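Aminotransferase (Streptomyces pactum, PDB 4ZM4) is a pyridoxal-phosphate-dependent enzyme of the class-III aminotransferase family. Local coordinates at residues N363-K375 and H414-A426. The protein carries 1 engineered substitution. Numbering follows the deposited sequence.
Sequences NRVGTLMSVALLK and HPNALEPWFLSTA
M369 and W421 form an antiparallel hydrogen-bonded pair, W421 N donating to M369 O (2.6 Å) and M369 N to W421 O (3.2 Å), while L423 N continues the pairing to T367 O. On the face that carries M369, V371 and W421, the methyl CG2 of V371 sits over the indole in a CH-pi contact, 3.7 Å from the centroid of the W421 six-membered ring and 12° off its normal. CG1 of V371 is anti to the backbone N (chi1 176°), which leaves CG2 beside that N and over the ring. The extended M369 chain runs alongside the indole, its SD 4.2 Å from W421 CE3 in an oblique Met-aromatic contact, and also meets L423 CD1. On the other face L368 CD1 packs against F422 CE2 (3.4 Å). On the N-terminal side of P420 the two chains part and water takes over: one molecule accepts from V371 N and lies near A417 O and E419 O, and a second bridges V371 O to W421 NE1. A417 CB closes this end against A372 CB. The arrangement is an edge strand added to the 360-365/368-373 hairpin, forming a small three-stranded antiparallel sheet; the type I turn from N416 to E419, which precedes strand 421-422, places E419 against the bound P3B.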
ATOM      1  N   ASN B 363      25.138 -17.004  -4.257  1.00 25.40           N
ATOM      2  CA  ASN B 363      25.239 -15.874  -5.180  1.00 26.44           C
ATOM      3  C   ASN B 363      25.191 -14.579  -4.369  1.00 22.72           C
ATOM      4  O   ASN B 363      24.470 -14.496  -3.403  1.00 20.39           O
ATOM      5  CB  ASN B 363      24.100 -15.856  -6.213  1.00 28.24           C
ATOM      6  CG  ASN B 363      24.214 -16.954  -7.275  1.00 31.32           C
ATOM      7  OD1 ASN B 363      23.199 -17.564  -7.649  1.00 36.10           O
ATOM      8  ND2 ASN B 363      25.405 -17.160  -7.817  1.00 33.54           N
ATOM      9  N   ARG B 364      25.965 -13.588  -4.764  1.00 21.23           N
ATOM     10  CA  ARG B 364      25.966 -12.350  -4.055  1.00 21.90           C
ATOM     11  C   ARG B 364      26.090 -11.131  -4.977  1.00 22.20           C
ATOM     12  O   ARG B 364      26.838 -11.137  -5.945  1.00 22.21           O
ATOM     13  CB  ARG B 364      27.101 -12.347  -3.031  1.00 22.43           C
ATOM     14  CG  ARG B 364      27.068 -11.140  -2.083  1.00 22.87           C
ATOM     15  CD  ARG B 364      28.136 -11.244  -0.995  1.00 22.45           C
ATOM     16  NE  ARG B 364      29.489 -11.156  -1.544  1.00 22.46           N
ATOM     17  CZ  ARG B 364      30.088 -10.030  -1.927  1.00 21.92           C
ATOM     18  NH1 ARG B 364      29.467  -8.861  -1.842  1.00 21.52           N
ATOM     19  NH2 ARG B 364      31.336 -10.076  -2.401  1.00 21.94           N
ATOM     20  N   VAL B 365      25.330 -10.085  -4.673  1.00 20.32           N
ATOM     21  CA  VAL B 365      25.507  -8.800  -5.297  1.00 18.26           C
ATOM     22  C   VAL B 365      25.413  -7.793  -4.146  1.00 19.64           C
ATOM     23  O   VAL B 365      24.296  -7.448  -3.682  1.00 17.56           O
ATOM     24  CB  VAL B 365      24.447  -8.509  -6.388  1.00 18.41           C
ATOM     25  CG1 VAL B 365      24.735  -7.179  -7.054  1.00 17.85           C
ATOM     26  CG2 VAL B 365      24.406  -9.608  -7.441  1.00 17.77           C
ATOM     27  N   GLY B 366      26.593  -7.376  -3.665  1.00 17.83           N
ATOM     28  CA  GLY B 366      26.716  -6.504  -2.549  1.00 18.03           C
ATOM     29  C   GLY B 366      26.236  -7.216  -1.307  1.00 19.30           C
ATOM     30  O   GLY B 366      26.721  -8.286  -0.973  1.00 19.38           O
ATOM     31  N   THR B 367      25.245  -6.624  -0.641  1.00 20.15           N
ATOM     32  CA  THR B 367      24.681  -7.183   0.573  1.00 20.36           C
ATOM     33  C   THR B 367      23.435  -8.034   0.303  1.00 23.90           C
ATOM     34  O   THR B 367      22.744  -8.459   1.234  1.00 25.67           O
ATOM     35  CB  THR B 367      24.343  -6.040   1.558  1.00 19.23           C
ATOM     36  OG1 THR B 367      23.675  -4.966   0.876  1.00 15.79           O
ATOM     37  CG2 THR B 367      25.608  -5.515   2.175  1.00 19.21           C
ATOM     38  N   LEU B 368      23.123  -8.238  -0.970  1.00 26.31           N
ATOM     39  CA  LEU B 368      22.024  -9.112  -1.401  1.00 26.32           C
ATOM     40  C   LEU B 368      22.704 -10.448  -1.653  1.00 28.54           C
ATOM     41  O   LEU B 368      23.752 -10.503  -2.313  1.00 32.20           O
ATOM     42  CB  LEU B 368      21.457  -8.586  -2.686  1.00 27.60           C
ATOM     43  CG  LEU B 368      19.994  -8.349  -2.930  1.00 30.72           C
ATOM     44  CD1 LEU B 368      19.306  -7.655  -1.782  1.00 35.80           C
ATOM     45  CD2 LEU B 368      19.890  -7.512  -4.177  1.00 32.16           C
ATOM     46  N   MET B 369      22.185 -11.510  -1.058  1.00 28.55           N
ATOM     47  CA  MET B 369      22.918 -12.767  -0.968  1.00 27.70           C
ATOM     48  C   MET B 369      21.964 -13.983  -0.868  1.00 26.26           C
ATOM     49  O   MET B 369      21.072 -13.988  -0.008  1.00 29.27           O
ATOM     50  CB  MET B 369      23.809 -12.690   0.272  1.00 29.27           C
ATOM     51  CG  MET B 369      24.816 -13.788   0.416  1.00 31.05           C
ATOM     52  SD  MET B 369      25.944 -13.358   1.766  1.00 33.12           S
ATOM     53  CE  MET B 369      26.830 -14.925   1.799  1.00 28.07           C
ATOM     54  N   SER B 370      22.186 -15.001  -1.707  1.00 24.17           N
ATOM     55  CA  SER B 370      21.469 -16.313  -1.596  1.00 23.68           C
ATOM     56  C   SER B 370      22.452 -17.406  -1.156  1.00 23.66           C
ATOM     57  O   SER B 370      23.596 -17.452  -1.617  1.00 24.33           O
ATOM     58  CB  SER B 370      20.583 -16.788  -2.787  1.00 21.60           C
ATOM     59  OG  SER B 370      21.289 -17.030  -3.978  1.00 21.11           O
ATOM     60  N   VAL B 371      21.974 -18.255  -0.256  1.00 24.60           N
ATOM     61  CA  VAL B 371      22.724 -19.379   0.295  1.00 25.62           C
ATOM     62  C   VAL B 371      21.825 -20.607   0.289  1.00 26.19           C
ATOM     63  O   VAL B 371      20.846 -20.660   1.020  1.00 28.23           O
ATOM     64  CB  VAL B 371      23.191 -19.124   1.756  1.00 26.69           C
ATOM     65  CG1 VAL B 371      23.881 -20.359   2.328  1.00 29.59           C
ATOM     66  CG2 VAL B 371      24.128 -17.936   1.826  1.00 24.10           C
ATOM     67  N   ALA B 372      22.169 -21.582  -0.550  1.00 27.72           N
ATOM     68  CA  ALA B 372      21.366 -22.750  -0.759  1.00 28.09           C
ATOM     69  C   ALA B 372      22.214 -24.010  -0.643  1.00 29.34           C
ATOM     70  O   ALA B 372      23.239 -24.142  -1.283  1.00 30.71           O
ATOM     71  CB  ALA B 372      20.696 -22.679  -2.135  1.00 29.65           C
ATOM     72  N   LEU B 373      21.722 -24.947   0.147  1.00 28.96           N
ATOM     73  CA  LEU B 373      22.324 -26.230   0.358  1.00 30.99           C
ATOM     74  C   LEU B 373      21.967 -27.114  -0.832  1.00 29.91           C
ATOM     75  O   LEU B 373      20.798 -27.219  -1.207  1.00 31.60           O
ATOM     76  CB  LEU B 373      21.748 -26.802   1.651  1.00 35.60           C
ATOM     77  CG  LEU B 373      22.346 -27.957   2.418  1.00 40.35           C
ATOM     78  CD1 LEU B 373      23.775 -27.699   2.820  1.00 42.65           C
ATOM     79  CD2 LEU B 373      21.518 -28.151   3.669  1.00 45.85           C
ATOM     80  N   LEU B 374      22.973 -27.744  -1.440  1.00 28.82           N
ATOM     81  CA  LEU B 374      22.779 -28.518  -2.663  1.00 26.86           C
ATOM     82  C   LEU B 374      22.586 -30.015  -2.431  1.00 26.23           C
ATOM     83  O   LEU B 374      23.011 -30.558  -1.428  1.00 27.98           O
ATOM     84  CB  LEU B 374      23.968 -28.295  -3.603  1.00 26.06           C
ATOM     85  CG  LEU B 374      24.289 -26.852  -3.967  1.00 26.45           C
ATOM     86  CD1 LEU B 374      25.408 -26.792  -4.983  1.00 27.08           C
ATOM     87  CD2 LEU B 374      23.062 -26.127  -4.513  1.00 27.68           C
ATOM     88  N   LYS B 375      21.933 -30.680  -3.375  1.00 27.95           N
ATOM     89  CA  LYS B 375      21.791 -32.150  -3.350  1.00 28.52           C
ATOM     90  C   LYS B 375      23.158 -32.809  -3.495  1.00 27.83           C
ATOM     91  O   LYS B 375      24.048 -32.279  -4.154  1.00 26.61           O
ATOM     92  CB  LYS B 375      20.916 -32.626  -4.512  1.00 29.13           C
ATOM     93  CG  LYS B 375      19.469 -32.195  -4.431  1.00 29.81           C
ATOM     94  CD  LYS B 375      18.801 -32.345  -5.785  1.00 30.22           C
ATOM     95  CE  LYS B 375      17.301 -32.147  -5.687  1.00 30.22           C
ATOM     96  NZ  LYS B 375      16.720 -32.046  -7.056  1.00 31.55           N
ATOM     97  N   HIS B 414      15.226 -17.089   6.109  1.00 19.47           N
ATOM     98  CA  HIS B 414      13.996 -17.696   5.572  1.00 19.98           C
ATOM     99  C   HIS B 414      14.257 -19.180   5.206  1.00 19.51           C
ATOM    100  O   HIS B 414      15.291 -19.494   4.634  1.00 18.46           O
ATOM    101  CB  HIS B 414      13.516 -16.937   4.343  1.00 21.10           C
ATOM    102  CG  HIS B 414      12.110 -17.248   3.935  1.00 23.96           C
ATOM    103  ND1 HIS B 414      11.735 -18.449   3.373  1.00 23.61           N
ATOM    104  CD2 HIS B 414      10.993 -16.485   3.960  1.00 26.37           C
ATOM    105  CE1 HIS B 414      10.447 -18.436   3.112  1.00 23.40           C
ATOM    106  NE2 HIS B 414       9.976 -17.245   3.432  1.00 25.51           N
ATOM    107  N   PRO B 415      13.318 -20.078   5.531  1.00 19.42           N
ATOM    108  CA  PRO B 415      13.517 -21.510   5.286  1.00 20.15           C
ATOM    109  C   PRO B 415      13.614 -21.951   3.837  1.00 20.19           C
ATOM    110  O   PRO B 415      14.145 -23.042   3.586  1.00 21.31           O
ATOM    111  CB  PRO B 415      12.289 -22.178   5.915  1.00 20.08           C
ATOM    112  CG  PRO B 415      11.395 -21.086   6.365  1.00 20.28           C
ATOM    113  CD  PRO B 415      12.175 -19.817   6.420  1.00 19.66           C
ATOM    114  N   ASN B 416      13.082 -21.158   2.917  1.00 17.97           N
ATOM    115  CA  ASN B 416      13.170 -21.441   1.516  1.00 18.41           C
ATOM    116  C   ASN B 416      14.545 -20.989   1.026  1.00 19.54           C
ATOM    117  O   ASN B 416      14.921 -19.831   1.154  1.00 22.10           O
ATOM    118  CB  ASN B 416      12.053 -20.726   0.758  1.00 18.83           C
ATOM    119  CG  ASN B 416      12.008 -21.091  -0.708  1.00 20.31           C
ATOM    120  OD1 ASN B 416      12.995 -21.549  -1.297  1.00 19.77           O
ATOM    121  ND2 ASN B 416      10.865 -20.906  -1.306  1.00 22.25           N
ATOM    122  N   ALA B 417      15.297 -21.902   0.444  1.00 19.57           N
ATOM    123  CA  ALA B 417      16.655 -21.591   0.025  1.00 19.86           C
ATOM    124  C   ALA B 417      16.744 -20.457  -1.011  1.00 19.08           C
ATOM    125  O   ALA B 417      17.759 -19.775  -1.101  1.00 19.52           O
ATOM    126  CB  ALA B 417      17.315 -22.860  -0.513  1.00 19.61           C
ATOM    127  N   LEU B 418      15.706 -20.296  -1.815  1.00 19.29           N
ATOM    128  CA  LEU B 418      15.668 -19.275  -2.859  1.00 18.55           C
ATOM    129  C   LEU B 418      15.360 -17.871  -2.340  1.00 18.98           C
ATOM    130  O   LEU B 418      15.477 -16.907  -3.083  1.00 21.74           O
ATOM    131  CB  LEU B 418      14.629 -19.645  -3.901  1.00 18.83           C
ATOM    132  CG  LEU B 418      14.839 -20.993  -4.607  1.00 18.22           C
ATOM    133  CD1 LEU B 418      13.610 -21.343  -5.402  1.00 18.77           C
ATOM    134  CD2 LEU B 418      16.047 -20.961  -5.505  1.00 18.68           C
ATOM    135  N   GLU B 419      14.994 -17.731  -1.074  1.00 19.52           N
ATOM    136  CA  GLU B 419      14.760 -16.417  -0.498  1.00 21.80           C
ATOM    137  C   GLU B 419      16.071 -15.802   0.020  1.00 21.18           C
ATOM    138  O   GLU B 419      16.756 -16.389   0.836  1.00 19.68           O
ATOM    139  CB  GLU B 419      13.750 -16.509   0.630  1.00 25.63           C
ATOM    140  CG  GLU B 419      12.348 -16.876   0.157  1.00 28.22           C
ATOM    141  CD  GLU B 419      11.692 -15.780  -0.641  1.00 29.56           C
ATOM    142  OE1 GLU B 419      12.179 -14.629  -0.637  1.00 33.57           O
ATOM    143  OE2 GLU B 419      10.686 -16.069  -1.310  1.00 38.45           O
ATOM    144  N   PRO B 420      16.408 -14.599  -0.448  1.00 21.32           N
ATOM    145  CA  PRO B 420      17.718 -14.050  -0.131  1.00 21.52           C
ATOM    146  C   PRO B 420      17.903 -13.599   1.337  1.00 21.05           C
ATOM    147  O   PRO B 420      16.922 -13.418   2.065  1.00 21.81           O
ATOM    148  CB  PRO B 420      17.824 -12.863  -1.092  1.00 21.44           C
ATOM    149  CG  PRO B 420      16.418 -12.426  -1.315  1.00 21.91           C
ATOM    150  CD  PRO B 420      15.590 -13.672  -1.261  1.00 21.57           C
ATOM    151  N   TRP B 421      19.168 -13.500   1.755  1.00 19.91           N
ATOM    152  CA  TRP B 421      19.601 -12.759   2.952  1.00 19.95           C
ATOM    153  C   TRP B 421      19.805 -11.290   2.572  1.00 21.43           C
ATOM    154  O   TRP B 421      20.302 -10.975   1.467  1.00 23.23           O
ATOM    155  CB  TRP B 421      20.978 -13.279   3.418  1.00 19.98           C
ATOM    156  CG  TRP B 421      21.054 -14.730   3.844  1.00 19.44           C
ATOM    157  CD1 TRP B 421      20.082 -15.676   3.748  1.00 20.28           C
ATOM    158  CD2 TRP B 421      22.200 -15.393   4.394  1.00 20.72           C
ATOM    159  NE1 TRP B 421      20.548 -16.875   4.213  1.00 19.83           N
ATOM    160  CE2 TRP B 421      21.840 -16.721   4.632  1.00 21.14           C
ATOM    161  CE3 TRP B 421      23.500 -14.980   4.721  1.00 20.69           C
ATOM    162  CZ2 TRP B 421      22.738 -17.648   5.176  1.00 22.02           C
ATOM    163  CZ3 TRP B 421      24.377 -15.891   5.242  1.00 20.93           C
ATOM    164  CH2 TRP B 421      23.997 -17.202   5.485  1.00 21.95           C
ATOM    165  N   PHE B 422      19.505 -10.393   3.496  1.00 21.93           N
ATOM    166  CA  PHE B 422      19.661  -8.946   3.295  1.00 21.41           C
ATOM    167  C   PHE B 422      20.578  -8.337   4.357  1.00 22.01           C
ATOM    168  O   PHE B 422      20.119  -7.847   5.397  1.00 21.04           O
ATOM    169  CB  PHE B 422      18.295  -8.267   3.379  1.00 21.49           C
ATOM    170  CG  PHE B 422      17.381  -8.623   2.249  1.00 21.97           C
ATOM    171  CD1 PHE B 422      16.493  -9.660   2.365  1.00 20.93           C
ATOM    172  CD2 PHE B 422      17.401  -7.900   1.062  1.00 21.41           C
ATOM    173  CE1 PHE B 422      15.614  -9.946   1.344  1.00 21.65           C
ATOM    174  CE2 PHE B 422      16.537  -8.213   0.041  1.00 19.72           C
ATOM    175  CZ  PHE B 422      15.643  -9.236   0.177  1.00 19.21           C
ATOM    176  N   LEU B 423      21.886  -8.337   4.098  1.00 24.24           N
ATOM    177  CA  LEU B 423      22.856  -7.827   5.109  1.00 23.11           C
ATOM    178  C   LEU B 423      22.781  -6.296   5.262  1.00 22.53           C
ATOM    179  O   LEU B 423      22.228  -5.600   4.412  1.00 23.41           O
ATOM    180  CB  LEU B 423      24.279  -8.289   4.798  1.00 23.36           C
ATOM    181  CG  LEU B 423      24.456  -9.775   4.457  1.00 23.09           C
ATOM    182  CD1 LEU B 423      25.921 -10.089   4.235  1.00 24.66           C
ATOM    183  CD2 LEU B 423      23.895 -10.688   5.538  1.00 22.07           C
ATOM    184  N   SER B 424      23.341  -5.808   6.354  1.00 23.54           N
ATOM    185  CA  SER B 424      23.234  -4.417   6.759  1.00 23.64           C
ATOM    186  C   SER B 424      24.529  -4.001   7.415  1.00 23.17           C
ATOM    187  O   SER B 424      25.397  -4.837   7.667  1.00 23.00           O
ATOM    188  CB  SER B 424      22.105  -4.240   7.758  1.00 24.51           C
ATOM    189  OG  SER B 424      22.524  -4.623   9.057  1.00 25.09           O
ATOM    190  N   THR B 425      24.678  -2.710   7.684  1.00 23.46           N
ATOM    191  CA  THR B 425      25.918  -2.214   8.303  1.00 23.52           C
ATOM    192  C   THR B 425      25.999  -2.686   9.727  1.00 24.85           C
ATOM    193  O   THR B 425      27.074  -2.633  10.336  1.00 27.95           O
ATOM    194  CB  THR B 425      26.001  -0.681   8.268  1.00 22.13           C
ATOM    195  OG1 THR B 425      24.852  -0.143   8.905  1.00 22.35           O
ATOM    196  CG2 THR B 425      26.047  -0.177   6.827  1.00 20.33           C
ATOM    197  N   ALA B 426      24.885  -3.175  10.271  1.00 24.23           N
ATOM    198  CA  ALA B 426      24.889  -3.747  11.629  1.00 24.09           C
ATOM    199  C   ALA B 426      25.433  -5.168  11.670  1.00 24.38           C
ATOM    200  O   ALA B 426      25.694  -5.702  12.757  1.00 24.77           O
ATOM    201  CB  ALA B 426      23.500  -3.720  12.231  1.00 23.44           C
TER
HETATM  202  O   HOH W   1      19.071 -17.920   0.418  1.00 18.91           O
HETATM  203  O   HOH W   2      19.358 -19.465   2.873  1.00 22.78           O